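Side-chain contacts in 5-carboxyvanillate decarboxylase (Sphingomonas paucimobilis, PDB 4L6D), which probably catalyses the metal-dependent, non-oxidative removal of the carboxylate from 5-carboxyvanillate to give vanillate: residues 5-10 with 330-335; 58-63 with 72-77. All coordinates share one frame; numbering follows the deposited sequence.

Contact 1: residues 5-10 with 330-335; sequences IATEEA and RIFRIT. With MN (manganese (II) ion), chain I.
Ile5 and Thr7 stand opposite Ile334 and Phe332 with their backbones well apart, the CA atoms of Ile5 and Ile334 being 9.4 Å from each other and those of Thr7 and Phe332 9.1 Å, so side chains alone bridge the gap. The two isoleucines reach for each other tip to tip: Ile5 CG2 lies 3.8 Å from Ile334 CD1. Ile334 holds CG1 anti to its carbonyl carbon (chi1 -61°), and the arm ends in CD1 against that methyl, with Ile5 CD1 a little further from Ile334 CD1 at 4.2 Å. Two residues further on, Thr7 CG2 approaches Phe332 CE2 at 4.3 Å, obliquely to the ring. Ile331 CG2 sits over the centre of one face of that ring. The hydroxyl of Thr7 is engaged separately, with the carbonyl of Trp294.

Past the corner at Thr7 the strand turns to metal chemistry. Glu8, its chain extended beyond CG, binds manganese through OE2 at 2.2 Å, and a metal-bound water donates to Glu8 O. His174 and Asp297 are the other protein ligands.

The chain's end thus leaves helix 317-331 and runs past the start of the first strand of the amidohydrolase (beta/alpha)8 barrel, a TIM-barrel fold. Ile5 and Thr7 also lean on Ala328 of that helix, while Phe332 and Ile334 pack against Leu73 and Met71 of strand 71-76.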
loop_
_atom_site.group_PDB
_atom_site.type_symbol
_atom_site.label_atom_id
_atom_site.label_comp_id
_atom_site.label_asym_id
_atom_site.label_seq_id
_atom_site.Cartn_x
_atom_site.Cartn_y
_atom_site.Cartn_z
ATOM N N ILE A 5 -13.694 -23.617 -0.944
ATOM C CA ILE A 5 -12.410 -23.994 -0.376
ATOM C C ILE A 5 -11.744 -22.728 0.146
ATOM O O ILE A 5 -11.271 -21.906 -0.631
ATOM C CB ILE A 5 -11.512 -24.687 -1.436
ATOM C CG1 ILE A 5 -12.178 -25.967 -1.964
ATOM C CG2 ILE A 5 -10.124 -24.976 -0.856
ATOM C CD1 ILE A 5 -11.445 -26.576 -3.160
ATOM N N ALA A 6 -11.735 -22.557 1.466
ATOM C CA ALA A 6 -11.160 -21.362 2.085
ATOM C C ALA A 6 -9.635 -21.485 2.145
ATOM O O ALA A 6 -9.125 -22.483 2.642
ATOM C CB ALA A 6 -11.741 -21.169 3.483
ATOM N N THR A 7 -8.908 -20.496 1.639
ATOM C CA THR A 7 -7.471 -20.682 1.423
ATOM C C THR A 7 -6.479 -20.033 2.391
ATOM O O THR A 7 -5.269 -20.188 2.191
ATOM C CB THR A 7 -7.057 -20.274 -0.006
ATOM O OG1 THR A 7 -7.477 -18.922 -0.263
ATOM C CG2 THR A 7 -7.693 -21.208 -1.029
ATOM N N GLU A 8 -6.948 -19.331 3.425
ATOM C CA GLU A 8 -6.013 -18.699 4.367
ATOM C C GLU A 8 -6.421 -18.986 5.804
ATOM O O GLU A 8 -6.650 -18.071 6.599
ATOM C CB GLU A 8 -5.906 -17.182 4.154
ATOM C CG GLU A 8 -4.581 -16.616 4.732
ATOM C CD GLU A 8 -4.523 -15.095 4.723
ATOM O OE1 GLU A 8 -4.514 -14.499 3.620
ATOM O OE2 GLU A 8 -4.487 -14.491 5.817
ATOM N N GLU A 9 -6.493 -20.269 6.137
ATOM C CA GLU A 9 -7.147 -20.676 7.364
ATOM C C GLU A 9 -6.097 -21.145 8.344
ATOM O O GLU A 9 -5.471 -22.180 8.157
ATOM C CB GLU A 9 -8.215 -21.736 7.060
ATOM C CG GLU A 9 -9.079 -21.339 5.842
ATOM C CD GLU A 9 -9.530 -19.885 5.910
ATOM O OE1 GLU A 9 -9.404 -19.152 4.889
ATOM O OE2 GLU A 9 -9.989 -19.472 7.000
ATOM N N ALA A 10 -5.901 -20.340 9.379
ATOM C CA ALA A 10 -4.809 -20.523 10.324
ATOM C C ALA A 10 -5.058 -21.659 11.304
ATOM O O ALA A 10 -6.191 -21.902 11.727
ATOM C CB ALA A 10 -4.580 -19.223 11.089
ATOM N N ARG A 330 -6.933 -26.230 -8.385
ATOM C CA ARG A 330 -5.839 -26.270 -9.349
ATOM C C ARG A 330 -4.509 -25.878 -8.707
ATOM O O ARG A 330 -3.532 -26.634 -8.758
ATOM C CB ARG A 330 -6.134 -25.322 -10.509
ATOM C CG ARG A 330 -5.049 -25.284 -11.568
ATOM C CD ARG A 330 -5.350 -24.232 -12.632
ATOM N NE ARG A 330 -5.078 -22.873 -12.162
ATOM C CZ ARG A 330 -6.007 -21.948 -11.929
ATOM N NH1 ARG A 330 -7.285 -22.223 -12.136
ATOM N NH2 ARG A 330 -5.651 -20.747 -11.501
ATOM N N ILE A 331 -4.480 -24.696 -8.101
ATOM C CA ILE A 331 -3.237 -24.134 -7.574
ATOM C C ILE A 331 -2.674 -24.946 -6.413
ATOM O O ILE A 331 -1.453 -25.090 -6.279
ATOM C CB ILE A 331 -3.439 -22.660 -7.173
ATOM C CG1 ILE A 331 -3.658 -21.817 -8.435
ATOM C CG2 ILE A 331 -2.264 -22.131 -6.327
ATOM C CD1 ILE A 331 -4.138 -20.410 -8.162
ATOM N N PHE A 332 -3.566 -25.490 -5.590
ATOM C CA PHE A 332 -3.157 -26.221 -4.389
ATOM C C PHE A 332 -3.407 -27.731 -4.438
ATOM O O PHE A 332 -3.508 -28.384 -3.392
ATOM C CB PHE A 332 -3.813 -25.601 -3.158
ATOM C CG PHE A 332 -3.342 -24.203 -2.859
ATOM C CD1 PHE A 332 -2.023 -23.955 -2.508
ATOM C CD2 PHE A 332 -4.223 -23.129 -2.939
ATOM C CE1 PHE A 332 -1.594 -22.660 -2.229
ATOM C CE2 PHE A 332 -3.805 -21.837 -2.660
ATOM C CZ PHE A 332 -2.485 -21.601 -2.296
ATOM N N ARG A 333 -3.521 -28.286 -5.640
ATOM C CA ARG A 333 -3.483 -29.743 -5.814
ATOM C C ARG A 333 -4.572 -30.454 -5.015
ATOM O O ARG A 333 -4.309 -31.455 -4.348
ATOM C CB ARG A 333 -2.115 -30.298 -5.382
ATOM C CG ARG A 333 -0.922 -29.715 -6.122
ATOM C CD ARG A 333 0.388 -30.383 -5.683
ATOM N NE ARG A 333 1.527 -29.886 -6.452
ATOM C CZ ARG A 333 2.753 -30.402 -6.405
ATOM N NH1 ARG A 333 3.014 -31.445 -5.623
ATOM N NH2 ARG A 333 3.719 -29.878 -7.146
ATOM N N ILE A 334 -5.795 -29.938 -5.079
ATOM C CA ILE A 334 -6.917 -30.547 -4.371
ATOM C C ILE A 334 -7.813 -31.255 -5.373
ATOM O O ILE A 334 -8.163 -30.692 -6.409
ATOM C CB ILE A 334 -7.748 -29.486 -3.608
ATOM C CG1 ILE A 334 -6.880 -28.784 -2.558
ATOM C CG2 ILE A 334 -8.958 -30.130 -2.960
ATOM C CD1 ILE A 334 -7.548 -27.556 -1.941
ATOM N N THR A 335 -8.167 -32.498 -5.072
ATOM C CA THR A 335 -9.118 -33.233 -5.892
ATOM C C THR A 335 -10.534 -32.853 -5.482
ATOM O O THR A 335 -11.369 -32.458 -6.305
ATOM C CB THR A 335 -8.941 -34.739 -5.708
ATOM O OG1 THR A 335 -7.620 -35.109 -6.118
ATOM C CG2 THR A 335 -9.960 -35.496 -6.543
ATOM O OXT THR A 335 -10.860 -32.927 -4.298
HETATM MN MN MN I . -4.258 -14.843 7.960
HETATM O O HOH W 1 -4.482 -17.012 8.197
#

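Contact 2: residues 58-63 with 72-77; sequences GERLAE and HLLSLT
Arg60 leaves helix 59-67 with CG trans to the backbone N and runs out nearly straight until it bends at chi3 (-57°), which carries the guanidinium to the edge of His72 and up to Leu74. His72 in turn holds its ring carbon CG anti to the carbonyl carbon, which brings the ND1 and CE1 side of the imidazole up to the arginine. The two side chains cross obliquely, with guanidinium and ring planes 82° apart. Where they meet, Arg60 NH1 donates to His72 ND1, both atoms lying near the plane of the other group. The N-H points almost straight at the nitrogen, at 166°, but the separation of 3.3 Å between Arg60 NH1 and His72 ND1 makes this a weak bond. The aliphatic stem adds to the fit: Arg60 CG rests 3.6 Å from His72 CE1, and Arg60 CD 3.5 Å from His72 ND1. Leu74 comes in differently, laying CD2 over one face of the guanidinium, 3.5 Å from Arg60 NH1.

The stronger polar partner of Arg60 is the carbonyl of Ala10 on strand 5-11, which takes NH2. Met303 of helix 303-311 also covers both Arg60 and His72. With an alanine in place of Arg60, the Ala10 carbonyl and His72 ND1 would probably lose this donor, and a gap would open beside Leu74.

Helix 59-67 is the last helix of the beta-alpha-beta crossover between parallel strands 5-11 and 71-76, and this arginine ties it back to both; just past the second strand, Thr77 lines the vanillate pocket. Taken at face value, the weak bond makes ND1 the acceptor, which is consistent with a neutral imidazole protonated on NE2, a form the adjacent positive guanidinium would probably favour.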
loop_
_atom_site.group_PDB
_atom_site.type_symbol
_atom_site.label_atom_id
_atom_site.label_comp_id
_atom_site.label_asym_id
_atom_site.label_seq_id
_atom_site.Cartn_x
_atom_site.Cartn_y
_atom_site.Cartn_z
ATOM N N GLY A 58 -13.488 -29.560 16.024
ATOM C CA GLY A 58 -14.552 -29.134 16.921
ATOM C C GLY A 58 -15.325 -27.937 16.380
ATOM O O GLY A 58 -16.062 -28.077 15.402
ATOM N N GLU A 59 -15.154 -26.775 17.009
ATOM C CA GLU A 59 -15.818 -25.544 16.581
ATOM C C GLU A 59 -15.613 -25.279 15.085
ATOM O O GLU A 59 -16.558 -24.923 14.374
ATOM C CB GLU A 59 -15.322 -24.345 17.404
ATOM C CG GLU A 59 -15.841 -22.971 16.933
ATOM C CD GLU A 59 -15.148 -21.797 17.630
ATOM O OE1 GLU A 59 -14.378 -22.034 18.587
ATOM O OE2 GLU A 59 -15.366 -20.636 17.213
ATOM N N ARG A 60 -14.386 -25.471 14.605
ATOM C CA ARG A 60 -14.061 -25.124 13.225
ATOM C C ARG A 60 -14.902 -25.941 12.243
ATOM O O ARG A 60 -15.499 -25.393 11.317
ATOM C CB ARG A 60 -12.566 -25.319 12.949
ATOM C CG ARG A 60 -12.133 -24.913 11.545
ATOM C CD ARG A 60 -10.723 -25.406 11.234
ATOM N NE ARG A 60 -9.730 -24.934 12.198
ATOM C CZ ARG A 60 -8.821 -23.991 11.958
ATOM N NH1 ARG A 60 -8.741 -23.391 10.767
ATOM N NH2 ARG A 60 -7.970 -23.656 12.921
ATOM N N LEU A 61 -14.944 -27.251 12.440
ATOM C CA LEU A 61 -15.724 -28.100 11.545
ATOM C C LEU A 61 -17.230 -27.835 11.693
ATOM O O LEU A 61 -17.964 -27.851 10.703
ATOM C CB LEU A 61 -15.404 -29.570 11.804
ATOM C CG LEU A 61 -15.892 -30.580 10.773
ATOM C CD1 LEU A 61 -15.377 -30.254 9.374
ATOM C CD2 LEU A 61 -15.439 -31.970 11.201
ATOM N N ALA A 62 -17.688 -27.592 12.919
ATOM C CA ALA A 62 -19.099 -27.278 13.132
ATOM C C ALA A 62 -19.495 -26.023 12.353
ATOM O O ALA A 62 -20.567 -25.969 11.748
ATOM C CB ALA A 62 -19.404 -27.113 14.627
ATOM N N GLU A 63 -18.622 -25.023 12.372
ATOM C CA GLU A 63 -18.884 -23.776 11.651
ATOM C C GLU A 63 -18.813 -23.986 10.139
ATOM O O GLU A 63 -19.597 -23.408 9.383
ATOM C CB GLU A 63 -17.894 -22.694 12.070
ATOM C CG GLU A 63 -18.220 -22.092 13.409
ATOM C CD GLU A 63 -19.313 -21.049 13.305
ATOM O OE1 GLU A 63 -19.090 -20.029 12.617
ATOM O OE2 GLU A 63 -20.393 -21.256 13.894
ATOM N N HIS A 72 -11.172 -26.223 4.460
ATOM C CA HIS A 72 -10.142 -25.252 4.812
ATOM C C HIS A 72 -8.806 -25.744 4.309
ATOM O O HIS A 72 -8.440 -26.914 4.525
ATOM C CB HIS A 72 -9.997 -25.105 6.321
ATOM C CG HIS A 72 -11.000 -24.201 6.954
ATOM N ND1 HIS A 72 -10.829 -23.698 8.226
ATOM C CD2 HIS A 72 -12.190 -23.728 6.514
ATOM C CE1 HIS A 72 -11.861 -22.932 8.534
ATOM N NE2 HIS A 72 -12.711 -22.951 7.522
ATOM N N LEU A 73 -8.080 -24.849 3.645
ATOM C CA LEU A 73 -6.647 -25.028 3.398
ATOM C C LEU A 73 -5.911 -24.433 4.590
ATOM O O LEU A 73 -5.871 -23.209 4.768
ATOM C CB LEU A 73 -6.242 -24.331 2.093
ATOM C CG LEU A 73 -4.755 -24.330 1.745
ATOM C CD1 LEU A 73 -4.248 -25.747 1.418
ATOM C CD2 LEU A 73 -4.499 -23.364 0.581
ATOM N N LEU A 74 -5.374 -25.314 5.425
ATOM C CA LEU A 74 -4.768 -24.913 6.696
ATOM C C LEU A 74 -3.325 -24.462 6.510
ATOM O O LEU A 74 -2.606 -24.988 5.662
ATOM C CB LEU A 74 -4.796 -26.083 7.681
ATOM C CG LEU A 74 -6.161 -26.707 7.973
ATOM C CD1 LEU A 74 -6.005 -28.002 8.772
ATOM C CD2 LEU A 74 -7.049 -25.732 8.738
ATOM N N SER A 75 -2.904 -23.505 7.337
ATOM C CA SER A 75 -1.520 -23.034 7.359
ATOM C C SER A 75 -1.136 -22.739 8.796
ATOM O O SER A 75 -1.938 -22.175 9.549
ATOM C CB SER A 75 -1.373 -21.764 6.503
ATOM O OG SER A 75 -2.459 -20.862 6.715
ATOM N N LEU A 76 0.085 -23.091 9.185
ATOM C CA LEU A 76 0.566 -22.682 10.496
ATOM C C LEU A 76 0.547 -21.154 10.590
ATOM O O LEU A 76 1.099 -20.456 9.742
ATOM C CB LEU A 76 1.971 -23.225 10.752
ATOM C CG LEU A 76 2.595 -22.717 12.057
ATOM C CD1 LEU A 76 1.850 -23.277 13.262
ATOM C CD2 LEU A 76 4.084 -23.089 12.139
ATOM N N THR A 77 -0.097 -20.656 11.639
ATOM C CA THR A 77 -0.393 -19.236 11.777
ATOM C C THR A 77 0.884 -18.413 11.896
ATOM O O THR A 77 1.890 -18.891 12.419
ATOM C CB THR A 77 -1.308 -19.010 13.002
ATOM O OG1 THR A 77 -1.766 -17.657 13.013
ATOM C CG2 THR A 77 -0.586 -19.336 14.310
#

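How the contacts relate
Both contacts are buried; contact 1 holds strand 5-11 and contact 2 its neighbour 71-76, the first two strands of the barrel, which hydrogen-bond side by side, as between Ala6 O and Leu73 N. Contact 1 brings the end of the chain onto this pair, contact 2 the helix that precedes strand 71-76. Their chemistry differs accordingly: across contact 1 only apolar groups meet, its polar groups, Glu8 at the manganese among them, facing partners outside the contact, whereas contact 2 buries a charged group among polar and aliphatic neighbours. They also touch directly. Phe332 CD2 packs 3.5 Å from Leu73 CD2, and Glu9 CB lies equally close to His72 ND1, so strand 71-76 carries packing from each.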